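Side-chain contact in aminopeptidase N family protein (Idiomarina loihiensis L2TR, PDB 4FGM), which is a zinc-binding member of the M61 peptidase family that probably acts as an aminopeptidase, removing residues from the N-terminal end of peptides: residues T423-L428 against F439-L444. Residues are numbered along the deposited sequence; the frame is centred on the assembly and turned at random.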
ATOM      1  N   THR A 423     -14.356  15.337  11.154  1.00 47.80           N
ATOM      2  CA  THR A 423     -14.539  14.580  12.391  1.00 46.64           C
ATOM      3  C   THR A 423     -13.324  14.532  13.309  1.00 52.97           C
ATOM      4  O   THR A 423     -13.422  14.867  14.490  1.00 59.42           O
ATOM      5  CB  THR A 423     -14.967  13.123  12.098  1.00 48.11           C
ATOM      6  OG1 THR A 423     -16.240  13.119  11.437  1.00 49.35           O
ATOM      7  CG2 THR A 423     -15.062  12.320  13.399  1.00 40.72           C
ATOM      8  N   VAL A 424     -12.181  14.110  12.779  1.00 53.29           N
ATOM      9  CA  VAL A 424     -10.972  14.000  13.588  1.00 51.33           C
ATOM     10  C   VAL A 424     -10.484  15.320  14.193  1.00 52.80           C
ATOM     11  O   VAL A 424     -10.147  15.369  15.377  1.00 50.99           O
ATOM     12  CB  VAL A 424      -9.820  13.341  12.782  1.00 50.58           C
ATOM     13  CG1 VAL A 424      -8.531  13.330  13.603  1.00 45.90           C
ATOM     14  CG2 VAL A 424     -10.202  11.913  12.422  1.00 49.14           C
ATOM     15  N   ILE A 425     -10.444  16.392  13.407  1.00 54.36           N
ATOM     16  CA  ILE A 425      -9.981  17.663  13.960  1.00 56.81           C
ATOM     17  C   ILE A 425     -10.955  18.180  15.027  1.00 59.72           C
ATOM     18  O   ILE A 425     -10.529  18.632  16.095  1.00 54.27           O
ATOM     19  CB  ILE A 425      -9.774  18.741  12.859  1.00 51.04           C
ATOM     20  CG1 ILE A 425      -8.996  19.923  13.444  1.00 52.71           C
ATOM     21  CG2 ILE A 425     -11.112  19.210  12.302  1.00 52.31           C
ATOM     22  CD1 ILE A 425      -8.675  21.017  12.441  1.00 56.57           C
ATOM     23  N   ASN A 426     -12.257  18.099  14.751  1.00 59.45           N
ATOM     24  CA  ASN A 426     -13.254  18.544  15.716  1.00 58.97           C
ATOM     25  C   ASN A 426     -13.183  17.688  16.975  1.00 61.20           C
ATOM     26  O   ASN A 426     -13.315  18.197  18.089  1.00 66.91           O
ATOM     27  CB  ASN A 426     -14.652  18.463  15.114  1.00 56.34           C
ATOM     28  CG  ASN A 426     -14.885  19.510  14.043  1.00 63.92           C
ATOM     29  OD1 ASN A 426     -15.922  19.522  13.392  1.00 71.10           O
ATOM     30  ND2 ASN A 426     -13.917  20.399  13.860  1.00 56.07           N
ATOM     31  N   TRP A 427     -12.961  16.389  16.792  1.00 58.08           N
ATOM     32  CA  TRP A 427     -12.863  15.462  17.916  1.00 61.75           C
ATOM     33  C   TRP A 427     -11.708  15.886  18.822  1.00 62.02           C
ATOM     34  O   TRP A 427     -11.785  15.770  20.044  1.00 58.10           O
ATOM     35  CB  TRP A 427     -12.623  14.037  17.412  1.00 59.29           C
ATOM     36  CG  TRP A 427     -12.724  12.993  18.477  1.00 53.02           C
ATOM     37  CD1 TRP A 427     -13.854  12.356  18.896  1.00 52.85           C
ATOM     38  CD2 TRP A 427     -11.653  12.480  19.281  1.00 51.77           C
ATOM     39  NE1 TRP A 427     -13.556  11.474  19.910  1.00 53.19           N
ATOM     40  CE2 TRP A 427     -12.214  11.529  20.163  1.00 56.62           C
ATOM     41  CE3 TRP A 427     -10.276  12.726  19.337  1.00 54.63           C
ATOM     42  CZ2 TRP A 427     -11.441  10.829  21.099  1.00 56.46           C
ATOM     43  CZ3 TRP A 427      -9.507  12.027  20.269  1.00 54.75           C
ATOM     44  CH2 TRP A 427     -10.094  11.089  21.132  1.00 58.73           C
ATOM     45  N   LEU A 428     -10.632  16.380  18.218  1.00 65.59           N
ATOM     46  CA  LEU A 428      -9.478  16.824  18.987  1.00 61.73           C
ATOM     47  C   LEU A 428      -9.712  18.222  19.564  1.00 61.70           C
ATOM     48  O   LEU A 428      -9.256  18.528  20.668  1.00 67.41           O
ATOM     49  CB  LEU A 428      -8.223  16.810  18.109  1.00 58.33           C
ATOM     50  CG  LEU A 428      -7.721  15.417  17.709  1.00 52.62           C
ATOM     51  CD1 LEU A 428      -6.756  15.517  16.529  1.00 45.56           C
ATOM     52  CD2 LEU A 428      -7.058  14.763  18.903  1.00 52.49           C
ATOM     53  N   PHE A 439      -2.531  24.106  14.031  1.00 62.49           N
ATOM     54  CA  PHE A 439      -1.530  23.262  13.408  1.00 61.11           C
ATOM     55  C   PHE A 439      -2.121  22.308  12.375  1.00 58.07           C
ATOM     56  O   PHE A 439      -1.674  22.271  11.229  1.00 58.51           O
ATOM     57  CB  PHE A 439      -0.797  22.435  14.455  1.00 62.15           C
ATOM     58  CG  PHE A 439      -0.203  21.183  13.897  1.00 58.08           C
ATOM     59  CD1 PHE A 439       0.948  21.226  13.117  1.00 57.25           C
ATOM     60  CD2 PHE A 439      -0.836  19.961  14.095  1.00 57.85           C
ATOM     61  CE1 PHE A 439       1.455  20.067  12.523  1.00 60.72           C
ATOM     62  CE2 PHE A 439      -0.341  18.794  13.508  1.00 55.02           C
ATOM     63  CZ  PHE A 439       0.810  18.846  12.724  1.00 59.20           C
ATOM     64  N   LEU A 440      -3.118  21.531  12.795  1.00 46.94           N
ATOM     65  CA  LEU A 440      -3.747  20.550  11.924  1.00 51.77           C
ATOM     66  C   LEU A 440      -4.411  21.155  10.684  1.00 52.59           C
ATOM     67  O   LEU A 440      -4.350  20.565   9.604  1.00 58.77           O
ATOM     68  CB  LEU A 440      -4.756  19.707  12.716  1.00 47.93           C
ATOM     69  CG  LEU A 440      -5.217  18.410  12.027  1.00 51.84           C
ATOM     70  CD1 LEU A 440      -4.033  17.477  11.840  1.00 49.82           C
ATOM     71  CD2 LEU A 440      -6.281  17.722  12.856  1.00 46.72           C
ATOM     72  N   LYS A 441      -5.039  22.319  10.827  1.00 53.38           N
ATOM     73  CA  LYS A 441      -5.672  22.969   9.680  1.00 58.25           C
ATOM     74  C   LYS A 441      -4.623  23.377   8.644  1.00 57.87           C
ATOM     75  O   LYS A 441      -4.857  23.271   7.440  1.00 56.18           O
ATOM     76  CB  LYS A 441      -6.456  24.215  10.104  1.00 67.49           C
ATOM     77  CG  LYS A 441      -7.858  23.946  10.599  1.00 77.61           C
ATOM     78  CD  LYS A 441      -8.577  25.254  10.870  1.00 85.95           C
ATOM     79  CE  LYS A 441      -9.929  25.033  11.518  1.00 91.22           C
ATOM     80  NZ  LYS A 441     -10.551  26.332  11.897  1.00 94.59           N
ATOM     81  N   ASP A 442      -3.473  23.856   9.108  1.00 55.59           N
ATOM     82  CA  ASP A 442      -2.411  24.258   8.190  1.00 59.21           C
ATOM     83  C   ASP A 442      -1.786  23.019   7.572  1.00 57.91           C
ATOM     84  O   ASP A 442      -1.469  23.001   6.384  1.00 57.56           O
ATOM     85  CB  ASP A 442      -1.327  25.076   8.909  1.00 65.34           C
ATOM     86  CG  ASP A 442      -1.836  26.428   9.390  1.00 72.46           C
ATOM     87  OD1 ASP A 442      -2.808  26.947   8.799  1.00 70.02           O
ATOM     88  OD2 ASP A 442      -1.253  26.978  10.350  1.00 74.81           O
ATOM     89  N   ALA A 443      -1.624  21.980   8.386  1.00 57.82           N
ATOM     90  CA  ALA A 443      -1.039  20.726   7.929  1.00 54.40           C
ATOM     91  C   ALA A 443      -1.930  20.073   6.882  1.00 55.19           C
ATOM     92  O   ALA A 443      -1.445  19.454   5.933  1.00 56.52           O
ATOM     93  CB  ALA A 443      -0.851  19.778   9.112  1.00 53.54           C
ATOM     94  N   LEU A 444      -3.235  20.238   7.061  1.00 51.51           N
ATOM     95  CA  LEU A 444      -4.233  19.649   6.183  1.00 51.12           C
ATOM     96  C   LEU A 444      -4.623  20.428   4.927  1.00 56.49           C
ATOM     97  O   LEU A 444      -4.845  19.832   3.870  1.00 51.18           O
ATOM     98  CB  LEU A 444      -5.505  19.360   6.992  1.00 54.13           C
ATOM     99  CG  LEU A 444      -5.815  17.951   7.516  1.00 60.85           C
ATOM    100  CD1 LEU A 444      -4.604  17.317   8.173  1.00 67.81           C
ATOM    101  CD2 LEU A 444      -6.972  18.050   8.495  1.00 54.95           C
TER
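I425 and L440 lie opposite each other where two short helical segments, 423-428 and 439-444, run nearly antiparallel at 164°, their axes 11.0 Å apart at closest approach. This helical hairpin illustrates how two helices at such a spacing can be joined chiefly by one interlocked aliphatic pair, with a lysine stem beside it.

The two side chains overlap head to tail, each running toward the other's backbone, so they meet alongside rather than end to end. CD2 of L440 reaches back to the root of the isoleucine, lying 3.5 Å from I425 CG1 and 3.6 Å from I425 CB. Going the other way, I425 CD1 approaches L440 CB at 4.1 Å. The straight course of the isoleucine explains this reach: CG1 stands anti to the backbone N (chi1 -167°) and chi2 is also extended, carrying CD1 across to the second helix.

There I425 CD1 also lies 3.6 Å from K441 CG. The lysine stem runs roughly perpendicular to the isoleucine and continues fully extended, bordering the buried pair on the exposed side. L428, about one turn on from I425, adds a looser touch, with its CD1 4.3 Å from L440 CD2. The contact is thus wholly apolar.

Away from the zinc site, the hairpin packs within the helical part of the protein. Helix 378-394 meets F439 and L444, helix 401-413 receives T423 and W427, and F305 and W304 of helix 303-306 touch V424 and L444 respectively, while I434 and I436 of the connecting loop pack on L428.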